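Local coordinates for protein nickel-dependent hydrogenase large subunit (PDB 3MYR) that oxidises molecular hydrogen at a nickel-iron centre as the large subunit of a heterodimeric hydrogenase, probably recycling hydrogen released by nitrogenase, at residues I10-G15 / H112-V117; H107-H112 / V188-E193; K156-S161 / G165-G170; H174-L179 / I545-H550. All coordinates share one frame; numbering follows the deposited sequence.

Contact 1. Residues I10-G15 / H112-V117; sequences ITRIEG and HALDWV
The guanidinium of Arg12 has Leu114 CB over one face, 3.8 Å above its centre, and the carboxylate of Asp115 at its edge. Both terminal nitrogens close on the same oxygen: Arg12 NH1 lies 2.8 Å from Asp115 OD2, and Arg12 NH2 3.0 Å from that OD2. This is a salt bridge made end-on by two nitrogens to one atom. The oxygen sits almost in the guanidinium plane, yet the two flat groups are turned 67° apart, so NH1 comes from above the carboxylate plane while NH2 arrives nearly along the C-O axis of OD2. A bend in the arginine chain at CG-CD (chi3 -62°) swings the head round to Asp115. Asp115 OD1 is left to His550 of helix 543-551, with which it hydrogen-bonds, and to a weak bond from His112 ND1 at 3.5 Å. The imidazole of His112 carries Trp116 NE1 over one face. Arg12 has further acceptors: Leu111 O for NH1, and Gln46 O and Ala47 O of the small subunit for NE and NH2 respectively. With an alanine here, Asp115 OD2 would probably lose its positive mate, and those three carbonyls would be without this donor. Leu114, Asp115 and Arg12 are all buried, and the Arg12 side chain is about 14 Å from the nickel-iron centre. The positive charge is probably balanced by this carboxylate and eased by carbonyls of both subunits, in a contact that ties the 10-15 loop to the turn after helix 86-112 and to the subunit interface.

Contact 2. Residues H107-H112 / V188-E193; sequences HFYHLH and VAHYLE
Tyr191 lays its ring under the edge of His110, whose CD2 stands 3.5 Å above the centre of the phenol face. The pair is T-shaped, with centroids 4.7 Å apart and planes almost perpendicular. On the same edge, His110 NE2 donates to Tyr191 O at 2.9 Å, nearly straight (164°) and in the plane of the imidazole. One histidine edge therefore takes both the aromatic face and the backbone carbonyl of the same residue, which leaves it little freedom to turn. Tyr191 reaches this place with CG anti to its backbone N (chi1 177°), and its CD1 lies 3.2 Å from Tyr109 O. A water bridges the pair, donating to His110 O and accepting from Tyr191 OH at 2.7 Å. On the other flank Tyr109 sets its CE1 3.6 Å from His190 CB, with His190 O over one face of its ring and Phe108 CD1 over the other. The phenol oxygen of Tyr109 bonds to Asp260 of helix 236-265. Helix 86-112 widens here into a pi-type turn, His107 O accepting from both Leu111 N and His112 N. The short axes of 107-112 and 188-193 pass 9.2 Å apart at -110°, a steep crossing that brings Tyr109 and Tyr191 together. Helix 236-265 covers the Tyr109 and His190 side, helix 145-160 packs on Ala189 and Leu192, and Leu45 of the small subunit touches Tyr191.

Contact 3. Residues K156-S161 / G165-G170; sequences KTFVES and GIFANG
Apolar packing carries this contact, led by Phe158 and Phe167, whose nearest atoms, Phe158 CE1 and Phe167 CD2, are 4.0 Å apart. The rings are steeply inclined, 79° between planes and 6.0 Å between centroids. Phe158 extends off its helix with CG anti to the backbone N (chi1 -176°), which carries the ring away from the helix toward the 165-170 loop, CZ lying 4.3 Å from Gly165 N. A side chain at Gly165 would be tight against that CZ, and the positive phi there also favours glycine. No hydrogen bond joins the two segments. Ser161 OG donates to Phe158 O at 2.6 Å and also bonds to Gln163 N, tying Phe158 to the residues after the helix. In 165-170 a short 3-10 segment, with Ala168 N on Gly165 O, runs into a type II turn from Phe167 to Gly170. The contact thus folds the chain after helix 145-160 back on that helix before it goes on to helix 181-201. Phe167 also rests on Leu114, while Leu34 and Leu45 of the small subunit pack on Phe158 and Ile166.

Contact 4. Residues H174-L179 / I545-H550; sequences HPAYRL and ILRTIH
Arg547 turns both terminal nitrogens to one carbonyl: NH2 donates to Ala176 O at 2.8 Å with an angle of 150°, and NH1 adds a weak bond to the same Ala176 O at 3.2 Å. The main donor stands well above the carbonyl plane, 71° out of it, rather than on a lone pair. Ala176 CB lies over one face of the guanidinium, 3.4 Å above the plane and offset to its rim, so the one residue offers both the acceptor and an apolar cover. Tyr177 flanks it loosely, CD2 being 4.2 Å from Arg547 NH2. The arginine spans the distance with a chain stretched from CG to NE. Farther out, Arg547 NE is held by Asp115 O, and Tyr177 OH by Leu114 O, so the turn after helix 86-112 serves both sides. Ala176 is steadied in turn by its own N-H, which bonds to His174 ND1 at 2.9 Å in the plane of the imidazole. A leucine in place of Arg547 would probably leave the carbonyls of Ala176 and Asp115 without this donor, and Ala176 CB without the flat group it covers. Residues 174-177 form a type I beta turn, closed by Tyr177 N on His174 O at 3.0 Å, whose third residue has its carbonyl taken up by an arginine from helix 543-551.

All four contacts are largely buried, though contacts 2, 3 and 4 each include a partly exposed aromatic; contact 1 lies about 14 Å from the chain centre, contact 3 about 29 Å, centre to centre. Charge pairing belongs to contact 1, nearest the metal centre; contact 4 spends its arginine on neutral carbonyls, contact 2 mixes aromatic rings with one direct hydrogen bond and a water bridge, and contact 3 is apolar. Contacts 1 and 2 share His112; contact 4 meets both through helix 543-551, and contact 1 also through its loop. Contact 3 is nested in the chain loop closed by contact 2, touching it where Ile166 meets Tyr191. The small subunit reaches contacts 1, 2 and 3.

Contact 1. Residues I10-G15 / H112-V117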
loop_
_atom_site.group_PDB
_atom_site.type_symbol
_atom_site.label_atom_id
_atom_site.label_comp_id
_atom_site.label_asym_id
_atom_site.label_seq_id
_atom_site.Cartn_x
_atom_site.Cartn_y
_atom_site.Cartn_z
ATOM N N ILE B 10 16.025 -2.683 2.214
ATOM C CA ILE B 10 15.367 -1.873 3.201
ATOM C C ILE B 10 14.114 -2.665 3.581
ATOM O O ILE B 10 13.270 -2.959 2.733
ATOM C CB ILE B 10 14.957 -0.490 2.553
ATOM C CG1 ILE B 10 16.254 0.246 2.071
ATOM C CG2 ILE B 10 14.197 0.451 3.583
ATOM C CD1 ILE B 10 17.079 0.810 3.256
ATOM N N THR B 11 13.937 -2.933 4.851
ATOM C CA THR B 11 12.703 -3.574 5.297
ATOM C C THR B 11 11.769 -2.549 5.973
ATOM O O THR B 11 12.111 -1.384 6.133
ATOM C CB THR B 11 13.025 -4.700 6.273
ATOM O OG1 THR B 11 13.755 -4.145 7.384
ATOM C CG2 THR B 11 13.947 -5.792 5.551
ATOM N N ARG B 12 10.590 -3.001 6.373
ATOM C CA ARG B 12 9.598 -2.103 6.938
ATOM C C ARG B 12 9.289 -0.960 6.008
ATOM O O ARG B 12 9.119 0.186 6.445
ATOM C CB ARG B 12 10.008 -1.647 8.347
ATOM C CG ARG B 12 9.614 -2.773 9.328
ATOM C CD ARG B 12 9.978 -2.435 10.777
ATOM N NE ARG B 12 11.426 -2.249 10.964
ATOM C CZ ARG B 12 12.033 -1.107 11.315
ATOM N NH1 ARG B 12 11.372 0.043 11.498
ATOM N NH2 ARG B 12 13.343 -1.112 11.567
ATOM N N ILE B 13 9.285 -1.272 4.710
ATOM C CA ILE B 13 8.601 -0.452 3.728
ATOM C C ILE B 13 7.718 -1.396 2.921
ATOM O O ILE B 13 7.700 -2.628 3.149
ATOM C CB ILE B 13 9.643 0.240 2.746
ATOM C CG1 ILE B 13 10.455 -0.830 1.964
ATOM C CG2 ILE B 13 10.599 1.069 3.510
ATOM C CD1 ILE B 13 11.219 -0.273 0.736
ATOM N N GLU B 14 7.037 -0.837 1.933
ATOM C CA GLU B 14 6.447 -1.678 0.884
ATOM C C GLU B 14 7.438 -1.789 -0.288
ATOM O O GLU B 14 7.992 -0.792 -0.733
ATOM C CB GLU B 14 5.149 -1.037 0.377
ATOM C CG GLU B 14 4.320 -2.025 -0.538
ATOM C CD GLU B 14 5.064 -2.426 -1.839
ATOM O OE1 GLU B 14 4.935 -3.645 -2.256
ATOM O OE2 GLU B 14 5.771 -1.543 -2.426
ATOM N N GLY B 15 7.711 -2.997 -0.735
ATOM C CA GLY B 15 8.460 -3.190 -1.947
ATOM C C GLY B 15 9.958 -3.205 -1.786
ATOM O O GLY B 15 10.483 -3.409 -0.696
ATOM N N HIS B 112 7.389 2.183 11.117
ATOM C CA HIS B 112 8.324 3.221 11.498
ATOM C C HIS B 112 8.805 3.000 12.943
ATOM O O HIS B 112 9.990 3.185 13.256
ATOM C CB HIS B 112 7.620 4.625 11.429
ATOM C CG HIS B 112 8.570 5.787 11.195
ATOM N ND1 HIS B 112 9.944 5.651 11.119
ATOM C CD2 HIS B 112 8.324 7.105 11.004
ATOM C CE1 HIS B 112 10.502 6.831 10.840
ATOM N NE2 HIS B 112 9.529 7.720 10.732
ATOM N N ALA B 113 7.912 2.584 13.830
ATOM C CA ALA B 113 8.160 2.747 15.274
ATOM C C ALA B 113 9.416 1.959 15.771
ATOM O O ALA B 113 10.137 2.451 16.682
ATOM C CB ALA B 113 6.964 2.352 16.032
ATOM N N LEU B 114 9.736 0.809 15.135
ATOM C CA LEU B 114 10.915 0.042 15.553
ATOM C C LEU B 114 12.258 0.739 15.288
ATOM O O LEU B 114 13.307 0.266 15.774
ATOM C CB LEU B 114 10.946 -1.379 15.000
ATOM C CG LEU B 114 9.764 -2.268 15.450
ATOM C CD1 LEU B 114 9.898 -3.700 14.877
ATOM C CD2 LEU B 114 9.592 -2.307 16.982
ATOM N N ASP B 115 12.228 1.851 14.547
ATOM C CA ASP B 115 13.384 2.750 14.460
ATOM C C ASP B 115 13.626 3.564 15.734
ATOM O O ASP B 115 14.709 4.134 15.915
ATOM C CB ASP B 115 13.308 3.756 13.286
ATOM C CG ASP B 115 13.243 3.070 11.898
ATOM O OD1 ASP B 115 12.848 3.737 10.874
ATOM O OD2 ASP B 115 13.509 1.852 11.842
ATOM N N TRP B 116 12.610 3.724 16.553
ATOM C CA TRP B 116 12.653 4.717 17.632
ATOM C C TRP B 116 12.457 3.991 18.950
ATOM O O TRP B 116 12.699 4.578 20.010
ATOM C CB TRP B 116 11.500 5.744 17.514
ATOM C CG TRP B 116 11.361 6.401 16.200
ATOM C CD1 TRP B 116 10.476 6.073 15.187
ATOM C CD2 TRP B 116 12.165 7.482 15.701
ATOM N NE1 TRP B 116 10.676 6.911 14.119
ATOM C CE2 TRP B 116 11.711 7.768 14.394
ATOM C CE3 TRP B 116 13.228 8.238 16.241
ATOM C CZ2 TRP B 116 12.281 8.798 13.606
ATOM C CZ3 TRP B 116 13.803 9.239 15.463
ATOM C CH2 TRP B 116 13.334 9.503 14.148
ATOM N N VAL B 117 11.833 2.802 18.880
ATOM C CA VAL B 117 11.411 2.027 20.052
ATOM C C VAL B 117 12.280 0.780 20.157
ATOM O O VAL B 117 12.425 0.026 19.179
ATOM C CB VAL B 117 9.936 1.588 19.898
ATOM C CG1 VAL B 117 9.551 0.510 20.912
ATOM C CG2 VAL B 117 8.996 2.818 19.979
#

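Contact 2. Residues H107-H112 / V188-E193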
loop_
_atom_site.group_PDB
_atom_site.type_symbol
_atom_site.label_atom_id
_atom_site.label_comp_id
_atom_site.label_asym_id
_atom_site.label_seq_id
_atom_site.Cartn_x
_atom_site.Cartn_y
_atom_site.Cartn_z
ATOM N N HIS B 107 1.513 2.639 9.262
ATOM C CA HIS B 107 2.893 3.040 8.974
ATOM C C HIS B 107 3.625 3.386 10.275
ATOM O O HIS B 107 4.744 2.923 10.548
ATOM C CB HIS B 107 3.030 4.304 8.073
ATOM C CG HIS B 107 4.446 4.691 7.871
ATOM N ND1 HIS B 107 5.046 5.752 8.516
ATOM C CD2 HIS B 107 5.432 4.060 7.189
ATOM C CE1 HIS B 107 6.316 5.809 8.168
ATOM N NE2 HIS B 107 6.576 4.791 7.362
ATOM N N PHE B 108 3.003 4.214 11.080
ATOM C CA PHE B 108 3.668 4.650 12.283
ATOM C C PHE B 108 4.048 3.472 13.226
ATOM O O PHE B 108 5.189 3.390 13.669
ATOM C CB PHE B 108 2.888 5.698 13.049
ATOM C CG PHE B 108 3.634 6.156 14.310
ATOM C CD1 PHE B 108 3.284 5.673 15.568
ATOM C CD2 PHE B 108 4.738 7.011 14.192
ATOM C CE1 PHE B 108 4.024 6.083 16.746
ATOM C CE2 PHE B 108 5.472 7.437 15.301
ATOM C CZ PHE B 108 5.108 6.965 16.603
ATOM N N TYR B 109 3.095 2.610 13.578
ATOM C CA TYR B 109 3.398 1.521 14.501
ATOM C C TYR B 109 4.195 0.413 13.855
ATOM O O TYR B 109 5.235 0.028 14.385
ATOM C CB TYR B 109 2.156 0.975 15.219
ATOM C CG TYR B 109 1.629 1.984 16.176
ATOM C CD1 TYR B 109 2.277 2.212 17.396
ATOM C CD2 TYR B 109 0.616 2.834 15.807
ATOM C CE1 TYR B 109 1.803 3.188 18.266
ATOM C CE2 TYR B 109 0.150 3.830 16.651
ATOM C CZ TYR B 109 0.769 4.009 17.872
ATOM O OH TYR B 109 0.340 5.000 18.724
ATOM N N HIS B 110 3.742 -0.081 12.715
ATOM C CA HIS B 110 4.234 -1.371 12.246
ATOM C C HIS B 110 5.426 -1.244 11.340
ATOM O O HIS B 110 6.255 -2.165 11.275
ATOM C CB HIS B 110 3.069 -2.158 11.583
ATOM C CG HIS B 110 1.925 -2.317 12.533
ATOM N ND1 HIS B 110 0.647 -1.930 12.234
ATOM C CD2 HIS B 110 1.919 -2.646 13.857
ATOM C CE1 HIS B 110 -0.125 -2.082 13.304
ATOM N NE2 HIS B 110 0.626 -2.538 14.296
ATOM N N LEU B 111 5.582 -0.083 10.717
ATOM C CA LEU B 111 6.750 0.174 9.834
ATOM C C LEU B 111 7.802 1.122 10.436
ATOM O O LEU B 111 8.992 0.839 10.340
ATOM C CB LEU B 111 6.341 0.674 8.433
ATOM C CG LEU B 111 5.242 -0.201 7.741
ATOM C CD1 LEU B 111 5.050 0.265 6.270
ATOM C CD2 LEU B 111 5.520 -1.613 7.702
ATOM N N HIS B 112 7.389 2.183 11.117
ATOM C CA HIS B 112 8.324 3.221 11.498
ATOM C C HIS B 112 8.805 3.000 12.943
ATOM O O HIS B 112 9.990 3.185 13.256
ATOM C CB HIS B 112 7.620 4.625 11.429
ATOM C CG HIS B 112 8.570 5.787 11.195
ATOM N ND1 HIS B 112 9.944 5.651 11.119
ATOM C CD2 HIS B 112 8.324 7.105 11.004
ATOM C CE1 HIS B 112 10.502 6.831 10.840
ATOM N NE2 HIS B 112 9.529 7.720 10.732
ATOM N N VAL B 188 5.157 -0.694 22.399
ATOM C CA VAL B 188 4.939 -2.077 22.028
ATOM C C VAL B 188 3.469 -2.495 22.264
ATOM O O VAL B 188 2.877 -3.175 21.432
ATOM C CB VAL B 188 5.870 -3.003 22.894
ATOM C CG1 VAL B 188 5.389 -4.423 22.849
ATOM C CG2 VAL B 188 7.338 -2.912 22.368
ATOM N N ALA B 189 2.889 -2.148 23.431
ATOM C CA ALA B 189 1.487 -2.447 23.655
ATOM C C ALA B 189 0.634 -1.766 22.575
ATOM O O ALA B 189 -0.329 -2.357 22.070
ATOM C CB ALA B 189 1.069 -1.919 25.009
ATOM N N HIS B 190 0.960 -0.525 22.231
ATOM C CA HIS B 190 0.142 0.169 21.232
ATOM C C HIS B 190 0.293 -0.408 19.834
ATOM O O HIS B 190 -0.663 -0.406 19.040
ATOM C CB HIS B 190 0.451 1.661 21.207
ATOM C CG HIS B 190 0.066 2.369 22.467
ATOM N ND1 HIS B 190 -0.712 1.781 23.463
ATOM C CD2 HIS B 190 0.314 3.629 22.877
ATOM C CE1 HIS B 190 -0.882 2.653 24.446
ATOM N NE2 HIS B 190 -0.312 3.790 24.092
ATOM N N TYR B 191 1.504 -0.863 19.531
ATOM C CA TYR B 191 1.766 -1.620 18.295
ATOM C C TYR B 191 0.765 -2.782 18.171
ATOM O O TYR B 191 0.181 -3.032 17.097
ATOM C CB TYR B 191 3.217 -2.119 18.342
ATOM C CG TYR B 191 3.722 -3.000 17.193
ATOM C CD1 TYR B 191 4.696 -2.517 16.291
ATOM C CD2 TYR B 191 3.333 -4.329 17.083
ATOM C CE1 TYR B 191 5.250 -3.338 15.272
ATOM C CE2 TYR B 191 3.830 -5.152 16.048
ATOM C CZ TYR B 191 4.818 -4.672 15.174
ATOM O OH TYR B 191 5.331 -5.503 14.179
ATOM N N LEU B 192 0.557 -3.487 19.262
ATOM C CA LEU B 192 -0.340 -4.644 19.233
ATOM C C LEU B 192 -1.815 -4.192 19.166
ATOM O O LEU B 192 -2.622 -4.824 18.480
ATOM C CB LEU B 192 -0.123 -5.511 20.477
ATOM C CG LEU B 192 1.198 -6.309 20.472
ATOM C CD1 LEU B 192 1.436 -6.846 21.835
ATOM C CD2 LEU B 192 1.213 -7.462 19.451
ATOM N N GLU B 193 -2.178 -3.138 19.911
ATOM C CA GLU B 193 -3.540 -2.634 19.777
ATOM C C GLU B 193 -3.798 -2.131 18.345
ATOM O O GLU B 193 -4.904 -2.272 17.830
ATOM C CB GLU B 193 -3.815 -1.486 20.760
ATOM C CG GLU B 193 -3.609 -1.824 22.203
ATOM C CD GLU B 193 -4.663 -2.878 22.673
ATOM O OE1 GLU B 193 -5.790 -2.882 22.099
ATOM O OE2 GLU B 193 -4.341 -3.730 23.559
HETATM O O HOH W 1 7.240 -4.435 12.522
#

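Contact 3. Residues K156-S161 / G165-G170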
loop_
_atom_site.group_PDB
_atom_site.type_symbol
_atom_site.label_atom_id
_atom_site.label_comp_id
_atom_site.label_asym_id
_atom_site.label_seq_id
_atom_site.Cartn_x
_atom_site.Cartn_y
_atom_site.Cartn_z
ATOM N N LYS B 156 8.514 -11.106 26.678
ATOM C CA LYS B 156 9.621 -11.767 27.360
ATOM C C LYS B 156 9.674 -13.300 27.066
ATOM O O LYS B 156 10.725 -13.790 26.720
ATOM C CB LYS B 156 9.522 -11.530 28.843
ATOM C CG LYS B 156 10.608 -12.206 29.682
ATOM C CD LYS B 156 10.683 -11.499 31.033
ATOM C CE LYS B 156 11.961 -11.858 31.844
ATOM N NZ LYS B 156 11.623 -13.064 32.663
ATOM N N THR B 157 8.556 -14.030 27.129
ATOM C CA THR B 157 8.557 -15.446 26.755
ATOM C C THR B 157 9.049 -15.648 25.266
ATOM O O THR B 157 9.934 -16.480 24.946
ATOM C CB THR B 157 7.134 -15.962 26.922
ATOM O OG1 THR B 157 6.768 -15.826 28.295
ATOM C CG2 THR B 157 6.926 -17.458 26.401
ATOM N N PHE B 158 8.594 -14.774 24.386
ATOM C CA PHE B 158 9.009 -14.832 23.007
ATOM C C PHE B 158 10.521 -14.680 22.863
ATOM O O PHE B 158 11.170 -15.385 22.095
ATOM C CB PHE B 158 8.330 -13.693 22.271
ATOM C CG PHE B 158 8.576 -13.681 20.850
ATOM C CD1 PHE B 158 9.524 -12.811 20.307
ATOM C CD2 PHE B 158 7.801 -14.456 20.005
ATOM C CE1 PHE B 158 9.734 -12.735 18.931
ATOM C CE2 PHE B 158 8.036 -14.409 18.584
ATOM C CZ PHE B 158 8.960 -13.540 18.062
ATOM N N VAL B 159 11.055 -13.646 23.470
ATOM C CA VAL B 159 12.461 -13.308 23.258
ATOM C C VAL B 159 13.307 -14.393 23.924
ATOM O O VAL B 159 14.346 -14.798 23.402
ATOM C CB VAL B 159 12.832 -11.918 23.870
ATOM C CG1 VAL B 159 14.360 -11.802 24.121
ATOM C CG2 VAL B 159 12.328 -10.758 23.006
ATOM N N GLU B 160 12.829 -14.928 25.034
ATOM C CA GLU B 160 13.606 -15.943 25.721
ATOM C C GLU B 160 13.529 -17.318 25.050
ATOM O O GLU B 160 14.343 -18.170 25.363
ATOM C CB GLU B 160 13.259 -16.011 27.219
ATOM C CG GLU B 160 14.016 -14.892 27.976
ATOM C CD GLU B 160 13.535 -14.645 29.412
ATOM O OE1 GLU B 160 13.949 -13.566 29.953
ATOM O OE2 GLU B 160 12.765 -15.492 29.979
ATOM N N SER B 161 12.551 -17.543 24.163
ATOM C CA SER B 161 12.408 -18.842 23.492
ATOM C C SER B 161 13.649 -19.066 22.569
ATOM O O SER B 161 13.796 -20.140 22.043
ATOM C CB SER B 161 11.178 -18.836 22.606
ATOM O OG SER B 161 11.415 -17.945 21.486
ATOM N N GLY B 165 12.293 -14.389 15.507
ATOM C CA GLY B 165 11.370 -14.080 14.391
ATOM C C GLY B 165 11.810 -12.743 13.774
ATOM O O GLY B 165 12.995 -12.539 13.497
ATOM N N ILE B 166 10.877 -11.809 13.646
ATOM C CA ILE B 166 11.130 -10.553 12.957
ATOM C C ILE B 166 11.989 -9.598 13.799
ATOM O O ILE B 166 12.379 -8.538 13.313
ATOM C CB ILE B 166 9.782 -9.813 12.597
ATOM C CG1 ILE B 166 9.027 -9.453 13.874
ATOM C CG2 ILE B 166 8.930 -10.697 11.625
ATOM C CD1 ILE B 166 7.751 -8.532 13.650
ATOM N N PHE B 167 12.233 -9.960 15.049
ATOM C CA PHE B 167 13.132 -9.202 15.915
ATOM C C PHE B 167 14.585 -9.681 15.872
ATOM O O PHE B 167 15.446 -9.041 16.484
ATOM C CB PHE B 167 12.692 -9.246 17.394
ATOM C CG PHE B 167 11.342 -8.635 17.672
ATOM C CD1 PHE B 167 10.790 -7.700 16.818
ATOM C CD2 PHE B 167 10.720 -8.871 18.902
ATOM C CE1 PHE B 167 9.535 -7.133 17.075
ATOM C CE2 PHE B 167 9.497 -8.263 19.192
ATOM C CZ PHE B 167 8.899 -7.407 18.247
ATOM N N ALA B 168 14.854 -10.807 15.214
ATOM C CA ALA B 168 16.215 -11.378 15.178
ATOM C C ALA B 168 17.238 -10.456 14.494
ATOM O O ALA B 168 16.903 -9.817 13.476
ATOM C CB ALA B 168 16.190 -12.786 14.474
ATOM N N ASN B 169 18.479 -10.405 15.041
ATOM C CA ASN B 169 19.554 -9.514 14.538
ATOM C C ASN B 169 19.178 -8.025 14.537
ATOM O O ASN B 169 19.706 -7.270 13.703
ATOM C CB ASN B 169 19.986 -9.886 13.077
ATOM C CG ASN B 169 20.350 -11.387 12.915
ATOM O OD1 ASN B 169 20.348 -11.966 11.797
ATOM N ND2 ASN B 169 20.650 -12.006 14.009
ATOM N N GLY B 170 18.219 -7.614 15.375
ATOM C CA GLY B 170 17.730 -6.241 15.376
ATOM C C GLY B 170 18.793 -5.377 16.061
ATOM O O GLY B 170 19.826 -5.879 16.567
#

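Contact 4. Residues H174-L179 / I545-H550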
loop_
_atom_site.group_PDB
_atom_site.type_symbol
_atom_site.label_atom_id
_atom_site.label_comp_id
_atom_site.label_asym_id
_atom_site.label_seq_id
_atom_site.Cartn_x
_atom_site.Cartn_y
_atom_site.Cartn_z
ATOM N N HIS B 174 21.291 -0.104 20.451
ATOM C CA HIS B 174 22.044 0.925 19.692
ATOM C C HIS B 174 21.866 2.284 20.433
ATOM O O HIS B 174 20.766 2.554 20.998
ATOM C CB HIS B 174 21.457 1.031 18.277
ATOM C CG HIS B 174 22.272 1.871 17.331
ATOM N ND1 HIS B 174 22.281 3.251 17.374
ATOM C CD2 HIS B 174 22.996 1.527 16.234
ATOM C CE1 HIS B 174 23.055 3.718 16.412
ATOM N NE2 HIS B 174 23.448 2.695 15.670
ATOM N N PRO B 175 22.940 3.129 20.456
ATOM C CA PRO B 175 22.897 4.387 21.222
ATOM C C PRO B 175 21.878 5.379 20.636
ATOM O O PRO B 175 21.425 6.268 21.360
ATOM C CB PRO B 175 24.350 4.932 21.109
ATOM C CG PRO B 175 24.928 4.205 19.867
ATOM C CD PRO B 175 24.317 2.818 20.002
ATOM N N ALA B 176 21.443 5.171 19.384
ATOM C CA ALA B 176 20.394 6.025 18.798
ATOM C C ALA B 176 19.040 5.836 19.515
ATOM O O ALA B 176 18.118 6.669 19.419
ATOM C CB ALA B 176 20.258 5.751 17.266
ATOM N N TYR B 177 18.891 4.710 20.212
ATOM C CA TYR B 177 17.620 4.492 20.979
ATOM C C TYR B 177 17.645 5.243 22.300
ATOM O O TYR B 177 18.576 5.073 23.071
ATOM C CB TYR B 177 17.367 3.001 21.245
ATOM C CG TYR B 177 16.946 2.187 20.042
ATOM C CD1 TYR B 177 17.738 1.129 19.598
ATOM C CD2 TYR B 177 15.679 2.399 19.429
ATOM C CE1 TYR B 177 17.313 0.306 18.531
ATOM C CE2 TYR B 177 15.217 1.595 18.402
ATOM C CZ TYR B 177 16.047 0.536 17.953
ATOM O OH TYR B 177 15.608 -0.211 16.892
ATOM N N ARG B 178 16.666 6.111 22.544
ATOM C CA ARG B 178 16.775 7.001 23.693
ATOM C C ARG B 178 15.610 6.894 24.696
ATOM O O ARG B 178 15.705 7.448 25.799
ATOM C CB ARG B 178 16.935 8.467 23.234
ATOM C CG ARG B 178 18.069 8.799 22.162
ATOM C CD ARG B 178 18.023 10.323 22.059
ATOM N NE ARG B 178 18.186 11.096 20.807
ATOM C CZ ARG B 178 19.255 11.016 20.092
ATOM N NH1 ARG B 178 19.422 11.748 19.004
ATOM N NH2 ARG B 178 20.130 10.072 20.441
ATOM N N LEU B 179 14.487 6.283 24.296
ATOM C CA LEU B 179 13.313 6.159 25.204
ATOM C C LEU B 179 13.620 5.369 26.476
ATOM O O LEU B 179 14.293 4.342 26.428
ATOM C CB LEU B 179 12.088 5.521 24.484
ATOM C CG LEU B 179 11.607 6.145 23.186
ATOM C CD1 LEU B 179 10.368 5.307 22.624
ATOM C CD2 LEU B 179 11.235 7.611 23.394
ATOM N N ILE B 545 19.837 5.763 8.782
ATOM C CA ILE B 545 19.309 5.757 7.425
ATOM C C ILE B 545 17.814 5.374 7.463
ATOM O O ILE B 545 16.966 6.056 6.861
ATOM C CB ILE B 545 20.134 4.805 6.538
ATOM C CG1 ILE B 545 21.443 5.497 6.149
ATOM C CG2 ILE B 545 19.327 4.408 5.255
ATOM C CD1 ILE B 545 22.441 4.548 5.323
ATOM N N LEU B 546 17.502 4.318 8.217
ATOM C CA LEU B 546 16.163 3.797 8.272
ATOM C C LEU B 546 15.223 4.861 8.829
ATOM O O LEU B 546 14.132 5.006 8.349
ATOM C CB LEU B 546 16.112 2.525 9.141
ATOM C CG LEU B 546 16.952 1.325 8.638
ATOM C CD1 LEU B 546 16.739 0.125 9.577
ATOM C CD2 LEU B 546 16.610 0.940 7.231
ATOM N N ARG B 547 15.623 5.558 9.888
ATOM C CA ARG B 547 14.692 6.534 10.473
ATOM C C ARG B 547 14.209 7.529 9.434
ATOM O O ARG B 547 13.039 7.821 9.387
ATOM C CB ARG B 547 15.384 7.314 11.618
ATOM C CG ARG B 547 15.404 6.563 12.870
ATOM C CD ARG B 547 16.247 7.252 13.957
ATOM N NE ARG B 547 16.188 6.437 15.140
ATOM C CZ ARG B 547 16.611 6.777 16.348
ATOM N NH1 ARG B 547 17.247 7.923 16.562
ATOM N NH2 ARG B 547 16.439 5.922 17.334
ATOM N N THR B 548 15.126 8.044 8.610
ATOM C CA THR B 548 14.814 9.063 7.623
ATOM C C THR B 548 14.123 8.466 6.405
ATOM O O THR B 548 13.036 8.958 5.980
ATOM C CB THR B 548 16.063 9.860 7.238
ATOM O OG1 THR B 548 16.416 10.716 8.328
ATOM C CG2 THR B 548 15.834 10.781 5.988
ATOM N N ILE B 549 14.633 7.336 5.931
ATOM C CA ILE B 549 13.968 6.706 4.761
ATOM C C ILE B 549 12.504 6.333 5.159
ATOM O O ILE B 549 11.579 6.638 4.442
ATOM C CB ILE B 549 14.793 5.500 4.192
ATOM C CG1 ILE B 549 16.096 5.961 3.479
ATOM C CG2 ILE B 549 13.979 4.624 3.231
ATOM C CD1 ILE B 549 15.945 7.025 2.425
ATOM N N HIS B 550 12.308 5.729 6.332
ATOM C CA HIS B 550 10.959 5.291 6.740
ATOM C C HIS B 550 10.052 6.507 6.940
ATOM O O HIS B 550 8.842 6.426 6.729
ATOM C CB HIS B 550 11.003 4.487 8.036
ATOM C CG HIS B 550 11.573 3.112 7.879
ATOM N ND1 HIS B 550 12.342 2.507 8.855
ATOM C CD2 HIS B 550 11.431 2.194 6.889
ATOM C CE1 HIS B 550 12.649 1.279 8.466
ATOM N NE2 HIS B 550 12.113 1.066 7.278
#